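PDB 3ZTV: NAD nucleotidase from Haemophilus influenzae, which hydrolyses NAD and nucleoside 5'-monophosphates such as AMP and NMN in the periplasm, releasing adenosine and nicotinamide riboside. Local coordinates for residues H228-N233 against L241-E246; Y245-E250 against F260-W265; K289-L294 against M327-L332. All blocks are in the same frame, centred on the assembly; numbering follows the deposited sequence.

Contact 1 (H228-N233 against L241-E246); sequences HYLYGN and LPVIYE
The branch CD2 of Leu-230 sits in a small apolar pocket made by Leu-241 CB and Val-243 CG2, each 3.7 Å away. The contact belongs to a short beta-alpha-beta crossover: strand 230-232 leads into helix 234-238, and the chain returns in parallel, Tyr-231 beside Tyr-245 and Gly-232 beside Glu-246. Leu-236 of that helix covers Leu-241 and Val-243. In Leu-230, chi1 of 177° sets CG anti to the backbone N, and CB lies 3.5 Å from Pro-242 O.

Next to this lies a cluster of three tyrosines. Tyr-245 runs side by side with Tyr-231, pointing the same way; its CB rides over a face of the Tyr-231 ring, and its CD2 comes 3.6 Å from Tyr-231 CZ. The two rings are inclined at 55°, an oblique pairing. Tyr-229, two residues before Tyr-231, brings CD2 to within 3.8 Å of Tyr-245 CE2. A face of Tyr-229 receives Ile-244 CG2 in a CH-pi contact, 4.2 Å from the ring centroid. The Tyr-229 side chain is about 10 Å from a bound zinc ion.

Backbone bonds hold the two segments together. Ile-244 N reaches Leu-230 O in a nearly straight bond (177° at the hydrogen), and Gly-232 N donates to Tyr-245 O. Tyr-245 N, buried at the corner, has no partner in the model.

At the polar edge, the Tyr-231 hydroxyl bonds to Ser-206, Glu-246 OE1 forms a salt bridge with Arg-237, and Asn-233 caps helix 234-238 through OD1 at Leu-236 N while its ND2 bonds to Ser-329 OG. At the inverse gamma turn centred on Pro-242 a water bridges the segments, accepting from Leu-230 N at 3.0 Å and donating to Pro-242 O at 2.8 Å.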
loop_
_atom_site.group_PDB
_atom_site.type_symbol
_atom_site.label_atom_id
_atom_site.label_comp_id
_atom_site.label_asym_id
_atom_site.label_seq_id
_atom_site.Cartn_x
_atom_site.Cartn_y
_atom_site.Cartn_z
ATOM N N HIS A 228 -12.428 -2.301 21.011
ATOM C CA HIS A 228 -13.048 -2.491 22.331
ATOM C C HIS A 228 -14.592 -2.335 22.283
ATOM O O HIS A 228 -15.235 -2.070 23.311
ATOM C CB HIS A 228 -12.492 -1.485 23.357
ATOM C CG HIS A 228 -11.067 -1.704 23.807
ATOM N ND1 HIS A 228 -10.079 -2.328 23.071
ATOM C CD2 HIS A 228 -10.472 -1.304 24.954
ATOM C CE1 HIS A 228 -8.949 -2.311 23.764
ATOM N NE2 HIS A 228 -9.166 -1.704 24.912
ATOM N N TYR A 229 -15.201 -2.499 21.113
ATOM C CA TYR A 229 -16.654 -2.341 20.987
ATOM C C TYR A 229 -17.420 -3.551 21.492
ATOM O O TYR A 229 -17.095 -4.702 21.146
ATOM C CB TYR A 229 -17.057 -2.128 19.528
ATOM C CG TYR A 229 -16.630 -0.826 18.894
ATOM C CD1 TYR A 229 -16.206 0.259 19.655
ATOM C CD2 TYR A 229 -16.665 -0.680 17.511
ATOM C CE1 TYR A 229 -15.828 1.454 19.043
ATOM C CE2 TYR A 229 -16.301 0.504 16.898
ATOM C CZ TYR A 229 -15.875 1.561 17.663
ATOM O OH TYR A 229 -15.499 2.737 17.046
ATOM N N LEU A 230 -18.461 -3.281 22.283
ATOM C CA LEU A 230 -19.443 -4.313 22.620
ATOM C C LEU A 230 -20.379 -4.505 21.421
ATOM O O LEU A 230 -21.126 -3.590 21.050
ATOM C CB LEU A 230 -20.253 -3.926 23.871
ATOM C CG LEU A 230 -21.366 -4.896 24.288
ATOM C CD1 LEU A 230 -20.852 -6.297 24.601
ATOM C CD2 LEU A 230 -22.155 -4.345 25.479
ATOM N N TYR A 231 -20.316 -5.681 20.802
ATOM C CA TYR A 231 -21.310 -6.077 19.801
ATOM C C TYR A 231 -22.336 -6.864 20.608
ATOM O O TYR A 231 -22.004 -7.835 21.279
ATOM C CB TYR A 231 -20.688 -6.960 18.707
ATOM C CG TYR A 231 -19.839 -6.278 17.635
ATOM C CD1 TYR A 231 -18.749 -5.482 17.978
ATOM C CD2 TYR A 231 -20.117 -6.458 16.281
ATOM C CE1 TYR A 231 -17.954 -4.894 17.010
ATOM C CE2 TYR A 231 -19.321 -5.877 15.302
ATOM C CZ TYR A 231 -18.252 -5.091 15.675
ATOM O OH TYR A 231 -17.470 -4.527 14.687
ATOM N N GLY A 232 -23.593 -6.439 20.535
ATOM C CA GLY A 232 -24.601 -6.969 21.434
ATOM C C GLY A 232 -25.929 -7.311 20.782
ATOM O O GLY A 232 -26.004 -7.683 19.602
ATOM N N ASN A 233 -26.994 -7.185 21.573
ATOM C CA ASN A 233 -28.337 -7.559 21.146
ATOM C C ASN A 233 -29.339 -6.881 22.062
ATOM O O ASN A 233 -28.965 -6.106 22.944
ATOM C CB ASN A 233 -28.502 -9.077 21.196
ATOM C CG ASN A 233 -28.203 -9.656 22.574
ATOM O OD1 ASN A 233 -28.368 -8.987 23.600
ATOM N ND2 ASN A 233 -27.782 -10.910 22.604
ATOM N N LEU A 241 -26.056 -1.569 28.708
ATOM C CA LEU A 241 -24.659 -1.795 28.357
ATOM C C LEU A 241 -24.325 -1.009 27.084
ATOM O O LEU A 241 -25.219 -0.680 26.304
ATOM C CB LEU A 241 -24.402 -3.292 28.176
ATOM C CG LEU A 241 -24.424 -4.084 29.488
ATOM C CD1 LEU A 241 -24.643 -5.569 29.237
ATOM C CD2 LEU A 241 -23.166 -3.837 30.323
ATOM N N PRO A 242 -23.038 -0.697 26.872
ATOM C CA PRO A 242 -22.657 0.187 25.761
ATOM C C PRO A 242 -22.563 -0.538 24.410
ATOM O O PRO A 242 -21.498 -0.628 23.768
ATOM C CB PRO A 242 -21.301 0.736 26.210
ATOM C CG PRO A 242 -20.734 -0.353 27.050
ATOM C CD PRO A 242 -21.910 -0.957 27.784
ATOM N N VAL A 243 -23.707 -1.039 23.963
ATOM C CA VAL A 243 -23.777 -1.791 22.717
ATOM C C VAL A 243 -23.577 -0.870 21.520
ATOM O O VAL A 243 -24.297 0.119 21.360
ATOM C CB VAL A 243 -25.120 -2.519 22.591
ATOM C CG1 VAL A 243 -25.204 -3.226 21.245
ATOM C CG2 VAL A 243 -25.292 -3.507 23.733
ATOM N N ILE A 244 -22.601 -1.197 20.677
ATOM C CA ILE A 244 -22.278 -0.370 19.520
ATOM C C ILE A 244 -22.917 -0.915 18.241
ATOM O O ILE A 244 -23.470 -0.162 17.444
ATOM C CB ILE A 244 -20.749 -0.247 19.323
ATOM C CG1 ILE A 244 -20.079 0.257 20.602
ATOM C CG2 ILE A 244 -20.421 0.679 18.152
ATOM C CD1 ILE A 244 -20.614 1.592 21.109
ATOM N N TYR A 245 -22.835 -2.230 18.061
ATOM C CA TYR A 245 -23.343 -2.911 16.878
ATOM C C TYR A 245 -24.029 -4.197 17.297
ATOM O O TYR A 245 -23.787 -4.699 18.395
ATOM C CB TYR A 245 -22.180 -3.290 15.965
ATOM C CG TYR A 245 -21.459 -2.139 15.313
ATOM C CD1 TYR A 245 -22.139 -1.236 14.507
ATOM C CD2 TYR A 245 -20.085 -1.988 15.452
ATOM C CE1 TYR A 245 -21.479 -0.195 13.885
ATOM C CE2 TYR A 245 -19.410 -0.947 14.829
ATOM C CZ TYR A 245 -20.108 -0.056 14.051
ATOM O OH TYR A 245 -19.432 0.978 13.431
ATOM N N GLU A 246 -24.851 -4.752 16.407
ATOM C CA GLU A 246 -25.408 -6.087 16.601
ATOM C C GLU A 246 -24.334 -7.169 16.447
ATOM O O GLU A 246 -23.438 -7.061 15.600
ATOM C CB GLU A 246 -26.554 -6.320 15.608
ATOM C CG GLU A 246 -27.398 -7.555 15.877
ATOM C CD GLU A 246 -28.342 -7.399 17.054
ATOM O OE1 GLU A 246 -28.645 -6.251 17.453
ATOM O OE2 GLU A 246 -28.787 -8.435 17.578
HETATM O O HOH W 1 -18.693 -0.647 23.606
#

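Contact 2 (Y245-E250 against F260-W265); sequences YEYPLE and FVMEGW
Two backbone hydrogen bonds close the Leu-249/Val-261 pair, the hydrogen-bonded site of an antiparallel beta hairpin. Leu-249 N gives to Val-261 O at 2.9 Å, and Val-261 N returns the bond to Leu-249 O at 3.0 Å, its donor tilted 34° from the carbonyl plane. Leu-249 O also takes a CA-H...O contact from Phe-260 CA.

Among the apolar contacts, Met-262 CG, set between the backbone N and the carbonyl carbon (chi1 73°), meets Tyr-247 CE2 at 3.6 Å, while its CB touches Pro-248 CB. A cis peptide precedes Pro-248, whose CG lies 4.0 Å from Phe-260 CD1. Leu-249 and Val-261 share one face of the hairpin, Glu-250 and Phe-260 the other.

There one charged side chain joins in: the extended Glu-250 lies alongside the Phe-260 ring, OE1 3.5 Å from CE1, with carboxylate and ring planes 49° apart.

Further along, Glu-263 turns away from the hairpin partner and accepts from Ser-227 OG and the backbone N of His-228 and Tyr-229; its side chain is about 7 Å from a bound zinc ion and about 4 Å from that of Asp-20. Strand 249-252 is outermost, within this chain, in its mixed sheet. Strand 258-263 lies inside it, parallel to strand 221-224, and Tyr-247, Pro-248 and Met-262 pack against Leu-274 of strand 270-278 in the other sheet.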
loop_
_atom_site.group_PDB
_atom_site.type_symbol
_atom_site.label_atom_id
_atom_site.label_comp_id
_atom_site.label_asym_id
_atom_site.label_seq_id
_atom_site.Cartn_x
_atom_site.Cartn_y
_atom_site.Cartn_z
ATOM N N TYR A 245 -22.835 -2.230 18.061
ATOM C CA TYR A 245 -23.343 -2.911 16.878
ATOM C C TYR A 245 -24.029 -4.197 17.297
ATOM O O TYR A 245 -23.787 -4.699 18.395
ATOM C CB TYR A 245 -22.180 -3.290 15.965
ATOM C CG TYR A 245 -21.459 -2.139 15.313
ATOM C CD1 TYR A 245 -22.139 -1.236 14.507
ATOM C CD2 TYR A 245 -20.085 -1.988 15.452
ATOM C CE1 TYR A 245 -21.479 -0.195 13.885
ATOM C CE2 TYR A 245 -19.410 -0.947 14.829
ATOM C CZ TYR A 245 -20.108 -0.056 14.051
ATOM O OH TYR A 245 -19.432 0.978 13.431
ATOM N N GLU A 246 -24.851 -4.752 16.407
ATOM C CA GLU A 246 -25.408 -6.087 16.601
ATOM C C GLU A 246 -24.334 -7.169 16.447
ATOM O O GLU A 246 -23.438 -7.061 15.600
ATOM C CB GLU A 246 -26.554 -6.320 15.608
ATOM C CG GLU A 246 -27.398 -7.555 15.877
ATOM C CD GLU A 246 -28.342 -7.399 17.054
ATOM O OE1 GLU A 246 -28.645 -6.251 17.453
ATOM O OE2 GLU A 246 -28.787 -8.435 17.578
ATOM N N TYR A 247 -24.431 -8.209 17.265
ATOM C CA TYR A 247 -23.530 -9.348 17.182
ATOM C C TYR A 247 -24.111 -10.408 16.237
ATOM O O TYR A 247 -25.141 -10.995 16.552
ATOM C CB TYR A 247 -23.335 -9.961 18.587
ATOM C CG TYR A 247 -22.300 -11.059 18.600
ATOM C CD1 TYR A 247 -22.653 -12.371 18.310
ATOM C CD2 TYR A 247 -20.959 -10.780 18.862
ATOM C CE1 TYR A 247 -21.706 -13.378 18.264
ATOM C CE2 TYR A 247 -20.010 -11.778 18.840
ATOM C CZ TYR A 247 -20.384 -13.076 18.521
ATOM O OH TYR A 247 -19.459 -14.092 18.473
ATOM N N PRO A 248 -23.496 -10.644 15.062
ATOM C CA PRO A 248 -22.403 -9.965 14.370
ATOM C C PRO A 248 -22.965 -8.961 13.366
ATOM O O PRO A 248 -24.175 -8.934 13.137
ATOM C CB PRO A 248 -21.755 -11.115 13.596
ATOM C CG PRO A 248 -22.960 -11.905 13.125
ATOM C CD PRO A 248 -23.926 -11.842 14.303
ATOM N N LEU A 249 -22.094 -8.151 12.776
ATOM C CA LEU A 249 -22.411 -7.379 11.581
ATOM C C LEU A 249 -22.276 -8.252 10.337
ATOM O O LEU A 249 -21.513 -9.222 10.328
ATOM C CB LEU A 249 -21.467 -6.184 11.453
ATOM C CG LEU A 249 -21.666 -5.072 12.481
ATOM C CD1 LEU A 249 -20.567 -4.028 12.320
ATOM C CD2 LEU A 249 -23.054 -4.455 12.325
ATOM N N GLU A 250 -23.029 -7.904 9.297
ATOM C CA GLU A 250 -22.996 -8.631 8.028
ATOM C C GLU A 250 -22.878 -7.667 6.854
ATOM O O GLU A 250 -23.583 -6.666 6.801
ATOM C CB GLU A 250 -24.262 -9.483 7.845
ATOM C CG GLU A 250 -24.278 -10.266 6.538
ATOM C CD GLU A 250 -25.546 -11.079 6.313
ATOM O OE1 GLU A 250 -26.332 -11.290 7.262
ATOM O OE2 GLU A 250 -25.742 -11.521 5.162
ATOM N N PHE A 260 -19.044 -11.769 7.727
ATOM C CA PHE A 260 -19.482 -11.454 9.091
ATOM C C PHE A 260 -18.325 -10.871 9.895
ATOM O O PHE A 260 -17.193 -11.330 9.764
ATOM C CB PHE A 260 -20.060 -12.707 9.749
ATOM C CG PHE A 260 -21.254 -13.238 9.019
ATOM C CD1 PHE A 260 -22.508 -12.691 9.245
ATOM C CD2 PHE A 260 -21.124 -14.223 8.054
ATOM C CE1 PHE A 260 -23.626 -13.142 8.544
ATOM C CE2 PHE A 260 -22.243 -14.684 7.348
ATOM C CZ PHE A 260 -23.487 -14.143 7.598
ATOM N N VAL A 261 -18.613 -9.840 10.685
ATOM C CA VAL A 261 -17.595 -9.134 11.470
ATOM C C VAL A 261 -18.090 -8.991 12.904
ATOM O O VAL A 261 -19.238 -8.590 13.135
ATOM C CB VAL A 261 -17.372 -7.713 10.897
ATOM C CG1 VAL A 261 -16.352 -6.932 11.730
ATOM C CG2 VAL A 261 -16.965 -7.772 9.423
ATOM N N MET A 262 -17.250 -9.301 13.885
ATOM C CA MET A 262 -17.672 -9.125 15.272
ATOM C C MET A 262 -16.490 -8.973 16.223
ATOM O O MET A 262 -15.420 -9.530 15.986
ATOM C CB MET A 262 -18.589 -10.264 15.739
ATOM C CG MET A 262 -17.912 -11.595 15.982
ATOM S SD MET A 262 -17.354 -12.452 14.497
ATOM C CE MET A 262 -17.015 -14.064 15.210
ATOM N N GLU A 263 -16.712 -8.215 17.302
ATOM C CA GLU A 263 -15.749 -8.017 18.386
ATOM C C GLU A 263 -16.411 -8.464 19.694
ATOM O O GLU A 263 -17.642 -8.669 19.742
ATOM C CB GLU A 263 -15.345 -6.541 18.461
ATOM C CG GLU A 263 -14.121 -6.246 19.309
ATOM C CD GLU A 263 -13.560 -4.857 19.084
ATOM O OE1 GLU A 263 -14.292 -3.953 18.646
ATOM O OE2 GLU A 263 -12.360 -4.657 19.346
ATOM N N GLY A 264 -15.599 -8.603 20.746
ATOM C CA GLY A 264 -16.058 -9.074 22.045
ATOM C C GLY A 264 -15.765 -8.103 23.181
ATOM O O GLY A 264 -15.267 -8.489 24.248
ATOM N N TRP A 265 -16.098 -6.834 22.967
ATOM C CA TRP A 265 -15.909 -5.804 23.994
ATOM C C TRP A 265 -14.424 -5.732 24.382
ATOM O O TRP A 265 -13.575 -5.621 23.489
ATOM C CB TRP A 265 -16.842 -6.053 25.193
ATOM C CG TRP A 265 -17.242 -4.811 25.958
ATOM C CD1 TRP A 265 -16.919 -3.519 25.659
ATOM C CD2 TRP A 265 -18.064 -4.757 27.133
ATOM N NE1 TRP A 265 -17.480 -2.665 26.584
ATOM C CE2 TRP A 265 -18.190 -3.401 27.496
ATOM C CE3 TRP A 265 -18.710 -5.727 27.909
ATOM C CZ2 TRP A 265 -18.925 -2.991 28.616
ATOM C CZ3 TRP A 265 -19.435 -5.323 29.011
ATOM C CH2 TRP A 265 -19.530 -3.965 29.361
#

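Contact 3 (K289-L294 against M327-L332); sequences KIPHVL and MKSISL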
loop_
_atom_site.group_PDB
_atom_site.type_symbol
_atom_site.label_atom_id
_atom_site.label_comp_id
_atom_site.label_asym_id
_atom_site.label_seq_id
_atom_site.Cartn_x
_atom_site.Cartn_y
_atom_site.Cartn_z
ATOM N N LYS A 289 -25.738 -17.046 17.587
ATOM C CA LYS A 289 -25.042 -15.781 17.790
ATOM C C LYS A 289 -25.350 -15.263 19.190
ATOM O O LYS A 289 -26.438 -14.747 19.448
ATOM C CB LYS A 289 -25.432 -14.756 16.716
ATOM C CG LYS A 289 -26.922 -14.699 16.372
ATOM C CD LYS A 289 -27.191 -13.625 15.329
ATOM C CE LYS A 289 -28.679 -13.487 15.029
ATOM N NZ LYS A 289 -29.432 -12.935 16.190
ATOM N N ILE A 290 -24.393 -15.430 20.095
ATOM C CA ILE A 290 -24.561 -15.013 21.484
ATOM C C ILE A 290 -23.303 -14.323 21.997
ATOM O O ILE A 290 -22.236 -14.938 22.062
ATOM C CB ILE A 290 -24.836 -16.202 22.409
ATOM C CG1 ILE A 290 -25.948 -17.091 21.847
ATOM C CG2 ILE A 290 -25.189 -15.709 23.816
ATOM C CD1 ILE A 290 -26.080 -18.427 22.571
ATOM N N PRO A 291 -23.408 -13.035 22.340
ATOM C CA PRO A 291 -22.318 -12.385 23.074
ATOM C C PRO A 291 -22.503 -12.599 24.582
ATOM O O PRO A 291 -23.358 -11.948 25.196
ATOM C CB PRO A 291 -22.493 -10.910 22.712
ATOM C CG PRO A 291 -23.969 -10.759 22.473
ATOM C CD PRO A 291 -24.502 -12.100 22.021
ATOM N N HIS A 292 -21.733 -13.513 25.173
ATOM C CA HIS A 292 -21.891 -13.831 26.599
ATOM C C HIS A 292 -21.164 -12.826 27.481
ATOM O O HIS A 292 -19.928 -12.788 27.491
ATOM C CB HIS A 292 -21.308 -15.208 26.915
ATOM C CG HIS A 292 -21.994 -16.349 26.226
ATOM N ND1 HIS A 292 -21.590 -16.857 25.009
ATOM C CD2 HIS A 292 -23.049 -17.104 26.614
ATOM C CE1 HIS A 292 -22.375 -17.867 24.669
ATOM N NE2 HIS A 292 -23.264 -18.041 25.633
ATOM N N VAL A 293 -21.912 -12.033 28.244
ATOM C CA VAL A 293 -21.304 -11.157 29.243
ATOM C C VAL A 293 -21.098 -11.938 30.538
ATOM O O VAL A 293 -22.041 -12.515 31.100
ATOM C CB VAL A 293 -22.165 -9.914 29.508
ATOM C CG1 VAL A 293 -21.582 -9.089 30.652
ATOM C CG2 VAL A 293 -22.258 -9.071 28.261
ATOM N N LEU A 294 -19.856 -11.963 31.014
ATOM C CA LEU A 294 -19.471 -12.723 32.191
ATOM C C LEU A 294 -19.671 -11.853 33.421
ATOM O O LEU A 294 -18.986 -10.842 33.579
ATOM C CB LEU A 294 -18.005 -13.141 32.065
ATOM C CG LEU A 294 -17.652 -13.853 30.752
ATOM C CD1 LEU A 294 -16.147 -14.048 30.647
ATOM C CD2 LEU A 294 -18.393 -15.184 30.627
ATOM N N MET A 327 -31.652 -14.385 31.519
ATOM C CA MET A 327 -31.094 -13.846 30.281
ATOM C C MET A 327 -30.065 -14.753 29.628
ATOM O O MET A 327 -29.107 -15.188 30.265
ATOM C CB MET A 327 -30.496 -12.470 30.538
ATOM C CG MET A 327 -31.509 -11.512 31.106
ATOM S SD MET A 327 -30.817 -9.917 31.543
ATOM C CE MET A 327 -30.278 -9.367 29.942
ATOM N N LYS A 328 -30.272 -15.015 28.342
ATOM C CA LYS A 328 -29.409 -15.890 27.561
ATOM C C LYS A 328 -27.986 -15.342 27.417
ATOM O O LYS A 328 -27.023 -16.107 27.329
ATOM C CB LYS A 328 -30.037 -16.111 26.176
ATOM C CG LYS A 328 -29.273 -17.050 25.273
ATOM C CD LYS A 328 -30.156 -17.533 24.129
ATOM C CE LYS A 328 -29.505 -18.703 23.415
ATOM N NZ LYS A 328 -28.915 -19.659 24.397
ATOM N N SER A 329 -27.854 -14.020 27.393
ATOM C CA SER A 329 -26.575 -13.373 27.090
ATOM C C SER A 329 -25.779 -12.979 28.337
ATOM O O SER A 329 -24.741 -12.336 28.220
ATOM C CB SER A 329 -26.802 -12.135 26.221
ATOM O OG SER A 329 -27.604 -12.443 25.084
ATOM N N ILE A 330 -26.296 -13.311 29.518
ATOM C CA ILE A 330 -25.590 -13.108 30.782
ATOM C C ILE A 330 -25.186 -14.472 31.313
ATOM O O ILE A 330 -26.011 -15.390 31.375
ATOM C CB ILE A 330 -26.480 -12.397 31.840
ATOM C CG1 ILE A 330 -26.930 -11.025 31.335
ATOM C CG2 ILE A 330 -25.758 -12.311 33.194
ATOM C CD1 ILE A 330 -25.793 -10.044 31.068
ATOM N N SER A 331 -23.925 -14.618 31.700
ATOM C CA SER A 331 -23.464 -15.859 32.291
ATOM C C SER A 331 -22.943 -15.554 33.689
ATOM O O SER A 331 -21.962 -14.828 33.851
ATOM C CB SER A 331 -22.356 -16.460 31.433
ATOM O OG SER A 331 -22.023 -17.764 31.865
ATOM N N LEU A 332 -23.595 -16.102 34.708
ATOM C CA LEU A 332 -23.243 -15.788 36.099
ATOM C C LEU A 332 -22.263 -16.768 36.734
ATOM O O LEU A 332 -22.422 -17.987 36.629
ATOM C CB LEU A 332 -24.498 -15.718 36.982
ATOM C CG LEU A 332 -25.529 -14.654 36.626
ATOM C CD1 LEU A 332 -26.847 -14.923 37.348
ATOM C CD2 LEU A 332 -25.023 -13.257 36.939
#
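Ile-290 meets Lys-328 through two chains turned to cross at about a right angle. In Ile-290, CG1 stands beside the backbone N (chi1 -49°), and a chi2 near 169° extends CD1 outward. Lys-328 is extended as far as CE and bends only at chi4 (43°), which brings NZ round to the same methyl: Ile-290 CD1 is 3.5 Å from Lys-328 CE and 3.6 Å from NZ. CE and NZ thus lie against the terminal methyl of the isoleucine. Ile-290 CG2, meanwhile, lies 3.5 Å above the centre of the His-292 ring, its neighbour two residues along the same strand.

On the face carrying Val-293 and Ile-330, the CD1 of Ile-330 comes to 4.0 Å from Val-293 CB.

Val-293 does the backbone work from both of its polar atoms: its N donates to Ser-329 O at 2.8 Å, and its O accepts from Ser-331 N at 2.9 Å, both bonds close to straight. Ser-329 O also lies 3.3 Å from Pro-291 O, a close pair of acceptors with no hydrogen bond between them.

A type I turn from Met-327 to Ile-330 delivers the chain to strand 330-332. Glu-235 takes the N-H groups of Lys-328 and Ser-329, each with a different carboxylate oxygen, which fixes the turn against helix 234-238. Ser-329 OG is held by Asn-233, and Ser-331 OG pairs with Asp-334 and Lys-52.

Strand 330-332 runs parallel to strand 284-295 as the outermost strand, within this chain, of the seven-stranded mixed sheet. Leu-294 packs on helix 46-59, in the layered arrangement of helices outside paired beta sheets that is characteristic of calcineurin-like metallophosphoesterases.

Contacts 1 and 2 share Tyr-245 and Glu-246: the chain that pairs in parallel with 228-233 turns a corner and enters the antiparallel hairpin of contact 2. Glu-263 ties them together on the zinc side, and Gly-232 O probably accepts from Tyr-247 N. Contact 3 is separate in sequence, at the edge of the other sheet and away from the annotated sites, yet helix 234-238 and Asn-233 connect it to contact 1. Contacts 2 and 3 are mostly buried, contact 1 only partly. Tyrosines around a leucine, with one bridging water, make up contact 1; tyrosine, proline, methionine and phenylalanine contact 2; backbone bonds and aliphatic contacts contact 3, its serine hydroxyls bonded to outside partners.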